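Local coordinates for protein putative drug/sodium antiporter (Escherichia coli, PDB 4Z3N) that belongs to the MATE transporters and probably exports the genotoxin colibactin or its precursor across the cell membrane as an antiporter, at residues Pro38-Met43 with Ile303-Ala308; Gln319-Gly324 with Arg462-Ala467. All coordinates share one frame; numbering follows the deposited sequence.

In the fold
Both contacts draw on helix 286-322, a long membrane helix of the second MatE region, and they come in series, interaction 1 closing at residue 308 before interaction 2 opens at 319. The centre of interaction 1 lies about 10 Å from that of the chain; there residues 303-308 meet residues 38-43, in the first MatE region, on helix 28-56. The centre of interaction 2, where the helix end meets the last modelled helix, 458-467, lies about 26 Å from that of the chain. The two centres are 27 Å apart and the nearest atoms about 13 Å, without touching. One helix thus packs midway against a membrane helix from the first half of the chain and receives helix 458-467 at its end.

Interaction 1. Residues Pro38-Met43 with Ile303-Ala308; sequences PMFVGM and ITPMLA
Two membrane helices, 28-56 and 286-322, pass each other here with their short segments running at 131° and their axes 9.0 Å apart at the closest point. The contact is essentially apolar. At its centre stands A308, whose methyl group points at the other helix and is met by F40 and M43 together: its CB lies 3.9 Å from F40 CB. The small residue lets the backbones come near, F40 CA to A308 CA being 5.3 Å.

Aromatic packing carries the second part. F40 has CG anti to its backbone N (chi1 -175°), which swings the ring past A308 toward the preceding turn of the partner. There its CE1 corner reaches the T304 hydroxyl, at 3.7 Å from F40 CE1 to T304 OG1, with the oxygen near the ring plane, at the edge. The same corner touches the pyrrolidine ring of P305, CE1 to CD 4.1 Å. The hydroxyl is satisfied within its own helix: chi1 of 44° places OG1 between the backbone N and the carbonyl carbon, and it bonds to F301 O.

Thioether packing makes the third part. M43 points at the partner and is extended beyond CG, so that its terminal methyl is laid against backbone, M43 CE being 3.6 Å from A308 CA. M39 adds a lighter touch through CG; its end then leads away from 303-308, though the side chain also touches T311, further along the same helix.

P305 also marks a kink in helix 286-322: the proline nitrogen has no hydrogen to give, and M306 N makes no regular bond to the preceding turn. Around the pair, helix 181-204 packs on P38, M39 and V41, whereas P305 packs on helix 326-358, I303 on 382-399, and M306 on both.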
loop_
_atom_site.group_PDB
_atom_site.type_symbol
_atom_site.label_atom_id
_atom_site.label_comp_id
_atom_site.label_asym_id
_atom_site.label_seq_id
_atom_site.Cartn_x
_atom_site.Cartn_y
_atom_site.Cartn_z
ATOM N N PRO A 38 7.709 -4.110 13.816
ATOM C CA PRO A 38 6.368 -3.843 14.359
ATOM C C PRO A 38 5.363 -3.556 13.263
ATOM O O PRO A 38 4.205 -3.950 13.366
ATOM C CB PRO A 38 6.574 -2.595 15.221
ATOM C CG PRO A 38 8.017 -2.627 15.590
ATOM C CD PRO A 38 8.737 -3.263 14.441
ATOM N N MET A 39 5.825 -2.855 12.229
ATOM C CA MET A 39 4.996 -2.467 11.089
ATOM C C MET A 39 4.581 -3.690 10.291
ATOM O O MET A 39 3.457 -3.778 9.802
ATOM C CB MET A 39 5.734 -1.478 10.176
ATOM C CG MET A 39 4.864 -0.930 9.058
ATOM S SD MET A 39 3.326 -0.149 9.627
ATOM C CE MET A 39 3.942 1.378 10.328
ATOM N N PHE A 40 5.504 -4.633 10.162
ATOM C CA PHE A 40 5.204 -5.876 9.497
ATOM C C PHE A 40 4.198 -6.718 10.304
ATOM O O PHE A 40 3.334 -7.373 9.720
ATOM C CB PHE A 40 6.491 -6.662 9.233
ATOM C CG PHE A 40 6.280 -7.907 8.429
ATOM C CD1 PHE A 40 6.007 -7.838 7.070
ATOM C CD2 PHE A 40 6.343 -9.157 9.030
ATOM C CE1 PHE A 40 5.806 -9.008 6.313
ATOM C CE2 PHE A 40 6.134 -10.333 8.284
ATOM C CZ PHE A 40 5.873 -10.254 6.928
ATOM N N VAL A 41 4.293 -6.702 11.630
ATOM C CA VAL A 41 3.351 -7.475 12.438
ATOM C C VAL A 41 1.963 -6.894 12.229
ATOM O O VAL A 41 0.983 -7.624 12.063
ATOM C CB VAL A 41 3.700 -7.476 13.952
ATOM C CG1 VAL A 41 2.529 -8.006 14.767
ATOM C CG2 VAL A 41 4.952 -8.309 14.219
ATOM N N GLY A 42 1.901 -5.565 12.216
ATOM C CA GLY A 42 0.661 -4.853 11.959
ATOM C C GLY A 42 0.051 -5.267 10.635
ATOM O O GLY A 42 -1.169 -5.361 10.500
ATOM N N MET A 43 0.908 -5.527 9.652
ATOM C CA MET A 43 0.429 -5.872 8.326
ATOM C C MET A 43 -0.106 -7.293 8.321
ATOM O O MET A 43 -1.056 -7.584 7.629
ATOM C CB MET A 43 1.530 -5.689 7.288
ATOM C CG MET A 43 1.801 -4.235 6.944
ATOM S SD MET A 43 3.239 -3.987 5.869
ATOM C CE MET A 43 3.739 -2.335 6.347
ATOM N N ILE A 303 6.039 -9.308 -1.258
ATOM C CA ILE A 303 6.445 -7.930 -1.428
ATOM C C ILE A 303 6.231 -7.118 -0.136
ATOM O O ILE A 303 6.764 -6.012 0.011
ATOM C CB ILE A 303 5.679 -7.346 -2.646
ATOM C CG1 ILE A 303 6.128 -8.048 -3.922
ATOM C CG2 ILE A 303 5.744 -5.824 -2.733
ATOM C CD1 ILE A 303 5.257 -7.737 -5.119
ATOM N N THR A 304 5.478 -7.685 0.807
ATOM C CA THR A 304 5.040 -6.935 1.988
ATOM C C THR A 304 6.199 -6.520 2.910
ATOM O O THR A 304 6.161 -5.429 3.457
ATOM C CB THR A 304 3.957 -7.708 2.822
ATOM O OG1 THR A 304 4.309 -9.087 2.960
ATOM C CG2 THR A 304 2.605 -7.625 2.155
ATOM N N PRO A 305 7.229 -7.376 3.081
ATOM C CA PRO A 305 8.378 -6.978 3.907
ATOM C C PRO A 305 9.076 -5.709 3.389
ATOM O O PRO A 305 9.662 -4.955 4.167
ATOM C CB PRO A 305 9.310 -8.200 3.829
ATOM C CG PRO A 305 8.862 -8.963 2.672
ATOM C CD PRO A 305 7.396 -8.739 2.555
ATOM N N MET A 306 8.987 -5.468 2.087
ATOM C CA MET A 306 9.534 -4.248 1.507
ATOM C C MET A 306 8.649 -3.013 1.782
ATOM O O MET A 306 9.149 -1.881 1.885
ATOM C CB MET A 306 9.747 -4.460 0.011
ATOM C CG MET A 306 9.555 -3.253 -0.856
ATOM S SD MET A 306 8.990 -3.808 -2.484
ATOM C CE MET A 306 10.165 -5.110 -2.848
ATOM N N LEU A 307 7.341 -3.232 1.912
ATOM C CA LEU A 307 6.426 -2.149 2.266
ATOM C C LEU A 307 6.630 -1.747 3.728
ATOM O O LEU A 307 6.525 -0.574 4.079
ATOM C CB LEU A 307 4.969 -2.553 2.018
ATOM C CG LEU A 307 4.539 -2.839 0.572
ATOM C CD1 LEU A 307 3.072 -3.163 0.518
ATOM C CD2 LEU A 307 4.838 -1.677 -0.324
ATOM N N ALA A 308 6.934 -2.734 4.567
ATOM C CA ALA A 308 7.268 -2.503 5.972
ATOM C C ALA A 308 8.540 -1.658 6.151
ATOM O O ALA A 308 8.550 -0.683 6.910
ATOM C CB ALA A 308 7.421 -3.826 6.687
#

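Interaction 2. Residues Gln319-Gly324 with Arg462-Ala467; sequences QNWGHG and RWNQEA. With CAC (cacodylate ion), chain I.
The indole of W321 and the carboxamide of N464 meet end on, with their planes 75° apart. Both side chains have CG anti to the backbone N (chi1 174° for W321), and so extend from the end of helix 286-322 and from helix 458-467 into the interface. N464 comes in over one indole face: its ND2 stands 3.1 Å above the ring plane, over the centre, and CB adds a CH-pi contact 4.0 Å from the centroid of the six-membered ring. The amide nitrogen is held there by a fairly straight hydrogen bond to the carbonyl of the same tryptophan, N464 ND2 to W321 O 2.9 Å. The oxygen lies almost in the amide plane, but the donor sits above the carbonyl plane.

W463 CB lies in the plane of the W321 indole, at its edge, 3.8 Å from W321 CH2, and A467 CB rests 3.6 Å from W321 NE1. The W463 ring itself leads away from this contact, to a cation-pi interaction with K401. Beside it a cacodylate ion, most likely a component of the crystallisation solution, accepts two hydrogen bonds from the R462 guanidinium through O1.

W321 O takes a second bond from G324 N, within the Schellman motif that ends its helix; G324 has positive phi. One carbonyl therefore serves both the helix terminus and the neighbouring helix. This one hydrogen bond between the segments, together with the contact of CB on the ring, would hold the amide in its rotation over the indole, joining the last modelled helix to this helix end.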
loop_
_atom_site.group_PDB
_atom_site.type_symbol
_atom_site.label_atom_id
_atom_site.label_comp_id
_atom_site.label_asym_id
_atom_site.label_seq_id
_atom_site.Cartn_x
_atom_site.Cartn_y
_atom_site.Cartn_z
ATOM N N GLN A 319 13.106 12.577 9.083
ATOM C CA GLN A 319 13.671 13.158 10.298
ATOM C C GLN A 319 15.134 13.569 10.154
ATOM O O GLN A 319 15.534 14.639 10.617
ATOM C CB GLN A 319 13.512 12.189 11.472
ATOM C CG GLN A 319 12.101 12.215 12.081
ATOM C CD GLN A 319 12.071 11.692 13.490
ATOM O OE1 GLN A 319 13.113 11.412 14.066
ATOM N NE2 GLN A 319 10.879 11.564 14.062
ATOM N N ASN A 320 15.938 12.743 9.503
ATOM C CA ASN A 320 17.324 13.137 9.255
ATOM C C ASN A 320 17.430 14.278 8.249
ATOM O O ASN A 320 18.385 15.053 8.260
ATOM C CB ASN A 320 18.137 11.949 8.766
ATOM C CG ASN A 320 18.508 11.021 9.871
ATOM O OD1 ASN A 320 19.588 11.134 10.432
ATOM N ND2 ASN A 320 17.619 10.093 10.201
ATOM N N TRP A 321 16.447 14.360 7.364
ATOM C CA TRP A 321 16.406 15.414 6.373
ATOM C C TRP A 321 16.153 16.732 7.064
ATOM O O TRP A 321 16.829 17.726 6.778
ATOM C CB TRP A 321 15.327 15.137 5.337
ATOM C CG TRP A 321 15.120 16.237 4.355
ATOM C CD1 TRP A 321 14.197 17.240 4.423
ATOM C CD2 TRP A 321 15.826 16.423 3.125
ATOM N NE1 TRP A 321 14.300 18.054 3.317
ATOM C CE2 TRP A 321 15.295 17.572 2.505
ATOM C CE3 TRP A 321 16.856 15.728 2.487
ATOM C CZ2 TRP A 321 15.760 18.044 1.283
ATOM C CZ3 TRP A 321 17.326 16.205 1.275
ATOM C CH2 TRP A 321 16.769 17.347 0.683
ATOM N N GLY A 322 15.179 16.733 7.974
ATOM C CA GLY A 322 14.869 17.908 8.770
ATOM C C GLY A 322 16.033 18.368 9.649
ATOM O O GLY A 322 16.260 19.558 9.826
ATOM N N HIS A 323 16.762 17.403 10.196
ATOM C CA HIS A 323 17.925 17.649 11.022
ATOM C C HIS A 323 19.125 18.110 10.191
ATOM O O HIS A 323 20.161 18.449 10.743
ATOM C CB HIS A 323 18.270 16.377 11.800
ATOM C CG HIS A 323 19.170 16.600 12.977
ATOM N ND1 HIS A 323 20.520 16.841 12.848
ATOM C CD2 HIS A 323 18.919 16.571 14.308
ATOM C CE1 HIS A 323 21.060 16.970 14.046
ATOM N NE2 HIS A 323 20.109 16.805 14.950
ATOM N N GLY A 324 18.992 18.110 8.866
ATOM C CA GLY A 324 20.048 18.598 7.997
ATOM C C GLY A 324 21.092 17.578 7.552
ATOM O O GLY A 324 22.020 17.934 6.847
ATOM N N ARG A 462 21.347 21.627 -2.283
ATOM C CA ARG A 462 20.548 22.845 -2.296
ATOM C C ARG A 462 19.134 22.648 -1.718
ATOM O O ARG A 462 18.648 23.511 -0.985
ATOM C CB ARG A 462 20.429 23.415 -3.701
ATOM C CG ARG A 462 20.032 24.864 -3.658
ATOM C CD ARG A 462 19.064 25.251 -4.729
ATOM N NE ARG A 462 19.316 24.590 -6.001
ATOM C CZ ARG A 462 18.338 24.197 -6.809
ATOM N NH1 ARG A 462 17.083 24.403 -6.444
ATOM N NH2 ARG A 462 18.609 23.593 -7.962
ATOM N N TRP A 463 18.480 21.533 -2.054
ATOM C CA TRP A 463 17.111 21.268 -1.577
ATOM C C TRP A 463 17.005 21.266 -0.051
ATOM O O TRP A 463 16.039 21.783 0.519
ATOM C CB TRP A 463 16.600 19.925 -2.109
ATOM C CG TRP A 463 16.076 19.942 -3.494
ATOM C CD1 TRP A 463 15.870 21.032 -4.279
ATOM C CD2 TRP A 463 15.693 18.809 -4.269
ATOM N NE1 TRP A 463 15.380 20.650 -5.500
ATOM C CE2 TRP A 463 15.257 19.286 -5.519
ATOM C CE3 TRP A 463 15.664 17.436 -4.025
ATOM C CZ2 TRP A 463 14.795 18.430 -6.531
ATOM C CZ3 TRP A 463 15.202 16.589 -5.030
ATOM C CH2 TRP A 463 14.777 17.091 -6.263
ATOM N N ASN A 464 18.007 20.670 0.592
ATOM C CA ASN A 464 18.122 20.655 2.045
ATOM C C ASN A 464 18.461 22.028 2.675
ATOM O O ASN A 464 17.989 22.350 3.771
ATOM C CB ASN A 464 19.162 19.628 2.457
ATOM C CG ASN A 464 19.017 19.217 3.901
ATOM O OD1 ASN A 464 19.875 19.518 4.730
ATOM N ND2 ASN A 464 17.905 18.558 4.222
ATOM N N GLN A 465 19.260 22.832 1.979
ATOM C CA GLN A 465 19.481 24.212 2.383
ATOM C C GLN A 465 18.156 24.993 2.436
ATOM O O GLN A 465 17.872 25.682 3.425
ATOM C CB GLN A 465 20.474 24.893 1.435
ATOM C CG GLN A 465 21.883 25.038 2.001
ATOM C CD GLN A 465 22.884 25.551 0.967
ATOM O OE1 GLN A 465 22.491 26.019 -0.110
ATOM N NE2 GLN A 465 24.184 25.454 1.285
ATOM N N GLU A 466 17.352 24.879 1.378
ATOM C CA GLU A 466 16.052 25.553 1.308
ATOM C C GLU A 466 15.072 25.042 2.370
ATOM O O GLU A 466 14.282 25.809 2.911
ATOM C CB GLU A 466 15.438 25.381 -0.086
ATOM C CG GLU A 466 16.345 25.829 -1.209
ATOM C CD GLU A 466 15.903 25.342 -2.579
ATOM O OE1 GLU A 466 15.179 24.318 -2.673
ATOM O OE2 GLU A 466 16.297 25.981 -3.576
ATOM N N ALA A 467 15.121 23.745 2.656
ATOM C CA ALA A 467 14.217 23.149 3.633
ATOM C C ALA A 467 14.465 23.688 5.040
ATOM O O ALA A 467 13.532 24.091 5.727
ATOM C CB ALA A 467 14.352 21.619 3.628
HETATM AS AS CAC I . 14.538 23.184 -8.502
HETATM O O1 CAC I . 16.148 22.937 -8.751
HETATM O O2 CAC I . 13.753 21.610 -8.401
HETATM C C1 CAC I . 14.212 24.170 -6.868
HETATM C C2 CAC I . 13.789 24.164 -9.984
#